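Local coordinates for protein methionine gamma-lyase (Trichomonas vaginalis, PDB 1PFF) that belongs to the Cys/Met metabolism family of pyridoxal phosphate-dependent enzymes, at residues D43-G48 and T96-D101. Residues are numbered along the deposited sequence; the frame is centred on the assembly and turned at random.
Sequences DDCLYG and TLKVID
K98 and D43 meet tip to tip, the ammonium NZ lying 2.7 Å from D43 OD2 on the syn lone pair of that oxygen. NZ also gives a weak hydrogen bond to D43 OD1. D44, whose side chain crosses the lysine at about a right angle, adds a second salt bridge, with its OD1 3.1 Å from K98 NZ, and D69 supplies a third carboxylate. Three acids around one cation should favour a charged lysine; the long chain of K98 gives the reach, and its bend at chi3 (88°) turns the end towards them. Both oxygens of D43 have partners besides the lysine: OD2 accepts from the backbone N of M70, while the backbone N of C45 donates to D43 OD1 at 3.0 Å from above the carboxylate plane, closing an Asx turn. The small thiol of C45 fits beside the ammonium, SG 3.3 Å from K98 NZ. I100 supplies an apolar flank, its CD1 touching D43 CG at 3.6 Å. In the alpha/beta sheet domain, the end of strand 39-43 and its following turn thus meet the loop after the neighbouring parallel strand 84-90, ahead of helices 48-60 and 102-109; F89 of strand 84-90 packs against both D43 and I100.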
loop_
_atom_site.group_PDB
_atom_site.type_symbol
_atom_site.label_atom_id
_atom_site.label_comp_id
_atom_site.label_asym_id
_atom_site.label_seq_id
_atom_site.Cartn_x
_atom_site.Cartn_y
_atom_site.Cartn_z
ATOM N N ASP A 43 -26.441 20.360 18.832
ATOM C CA ASP A 43 -26.204 20.183 20.249
ATOM C C ASP A 43 -24.994 21.023 20.671
ATOM O O ASP A 43 -24.122 21.334 19.857
ATOM C CB ASP A 43 -25.993 18.711 20.602
ATOM C CG ASP A 43 -25.885 18.486 22.100
ATOM O OD1 ASP A 43 -24.833 17.975 22.541
ATOM O OD2 ASP A 43 -26.792 18.799 22.909
ATOM N N ASP A 44 -24.955 21.393 21.944
ATOM C CA ASP A 44 -23.888 22.247 22.447
ATOM C C ASP A 44 -22.688 21.462 22.989
ATOM O O ASP A 44 -21.764 22.054 23.531
ATOM C CB ASP A 44 -24.441 23.214 23.503
ATOM C CG ASP A 44 -24.885 22.510 24.769
ATOM O OD1 ASP A 44 -24.867 21.260 24.815
ATOM O OD2 ASP A 44 -25.275 23.124 25.776
ATOM N N CYS A 45 -22.720 20.135 22.862
ATOM C CA CYS A 45 -21.592 19.284 23.248
ATOM C C CYS A 45 -20.951 18.685 22.002
ATOM O O CYS A 45 -21.306 17.577 21.577
ATOM C CB CYS A 45 -22.044 18.153 24.175
ATOM S SG CYS A 45 -22.700 18.652 25.779
ATOM N N LEU A 46 -20.002 19.408 21.420
ATOM C CA LEU A 46 -19.391 18.972 20.166
ATOM C C LEU A 46 -17.886 18.723 20.265
ATOM O O LEU A 46 -17.176 19.374 21.038
ATOM C CB LEU A 46 -19.683 19.967 19.039
ATOM C CG LEU A 46 -21.137 20.205 18.611
ATOM C CD1 LEU A 46 -21.153 21.144 17.420
ATOM C CD2 LEU A 46 -21.893 18.906 18.302
ATOM N N TYR A 47 -17.425 17.746 19.490
ATOM C CA TYR A 47 -16.012 17.598 19.192
ATOM C C TYR A 47 -15.541 18.944 18.650
ATOM O O TYR A 47 -16.241 19.575 17.848
ATOM C CB TYR A 47 -15.826 16.487 18.151
ATOM C CG TYR A 47 -14.451 16.400 17.511
ATOM C CD1 TYR A 47 -13.288 16.400 18.287
ATOM C CD2 TYR A 47 -14.317 16.295 16.124
ATOM C CE1 TYR A 47 -12.025 16.317 17.698
ATOM C CE2 TYR A 47 -13.059 16.204 15.523
ATOM C CZ TYR A 47 -11.918 16.216 16.318
ATOM O OH TYR A 47 -10.667 16.129 15.739
ATOM N N GLY A 48 -14.369 19.387 19.111
ATOM C CA GLY A 48 -13.822 20.696 18.782
ATOM C C GLY A 48 -13.993 21.184 17.351
ATOM O O GLY A 48 -14.489 22.297 17.129
ATOM N N THR A 96 -18.211 14.772 28.383
ATOM C CA THR A 96 -18.689 14.074 29.575
ATOM C C THR A 96 -19.781 13.045 29.295
ATOM O O THR A 96 -20.526 12.673 30.205
ATOM C CB THR A 96 -19.159 15.081 30.634
ATOM O OG1 THR A 96 -20.024 16.032 30.010
ATOM C CG2 THR A 96 -17.984 15.924 31.153
ATOM N N LEU A 97 -19.872 12.627 28.033
ATOM C CA LEU A 97 -20.684 11.479 27.606
ATOM C C LEU A 97 -22.175 11.722 27.829
ATOM O O LEU A 97 -22.932 10.808 28.166
ATOM C CB LEU A 97 -20.231 10.188 28.320
ATOM C CG LEU A 97 -18.922 9.430 28.011
ATOM C CD1 LEU A 97 -18.817 9.038 26.536
ATOM C CD2 LEU A 97 -17.683 10.197 28.454
ATOM N N LYS A 98 -22.588 12.973 27.656
ATOM C CA LYS A 98 -24.008 13.299 27.704
ATOM C C LYS A 98 -24.766 12.422 26.714
ATOM O O LYS A 98 -24.327 12.227 25.571
ATOM C CB LYS A 98 -24.224 14.768 27.381
ATOM C CG LYS A 98 -25.665 15.240 27.605
ATOM C CD LYS A 98 -25.776 16.726 27.286
ATOM C CE LYS A 98 -26.082 16.948 25.797
ATOM N NZ LYS A 98 -26.026 18.410 25.486
ATOM N N VAL A 99 -25.906 11.897 27.151
ATOM C CA VAL A 99 -26.707 11.016 26.303
ATOM C C VAL A 99 -27.924 11.753 25.747
ATOM O O VAL A 99 -28.687 12.362 26.497
ATOM C CB VAL A 99 -27.167 9.750 27.081
ATOM C CG1 VAL A 99 -28.085 8.901 26.215
ATOM C CG2 VAL A 99 -25.956 8.933 27.564
ATOM N N ILE A 100 -28.097 11.711 24.431
ATOM C CA ILE A 100 -29.271 12.314 23.802
ATOM C C ILE A 100 -30.205 11.214 23.295
ATOM O O ILE A 100 -29.764 10.280 22.603
ATOM C CB ILE A 100 -28.848 13.276 22.662
ATOM C CG1 ILE A 100 -27.995 14.418 23.234
ATOM C CG2 ILE A 100 -30.082 13.823 21.916
ATOM C CD1 ILE A 100 -27.083 15.126 22.190
ATOM N N ASP A 101 -31.487 11.333 23.644
ATOM C CA ASP A 101 -32.501 10.392 23.197
ATOM C C ASP A 101 -32.744 10.551 21.690
ATOM O O ASP A 101 -33.392 11.510 21.249
ATOM C CB ASP A 101 -33.792 10.603 24.001
ATOM C CG ASP A 101 -34.807 9.508 23.773
ATOM O OD1 ASP A 101 -35.544 9.194 24.727
ATOM O OD2 ASP A 101 -34.963 8.917 22.683
#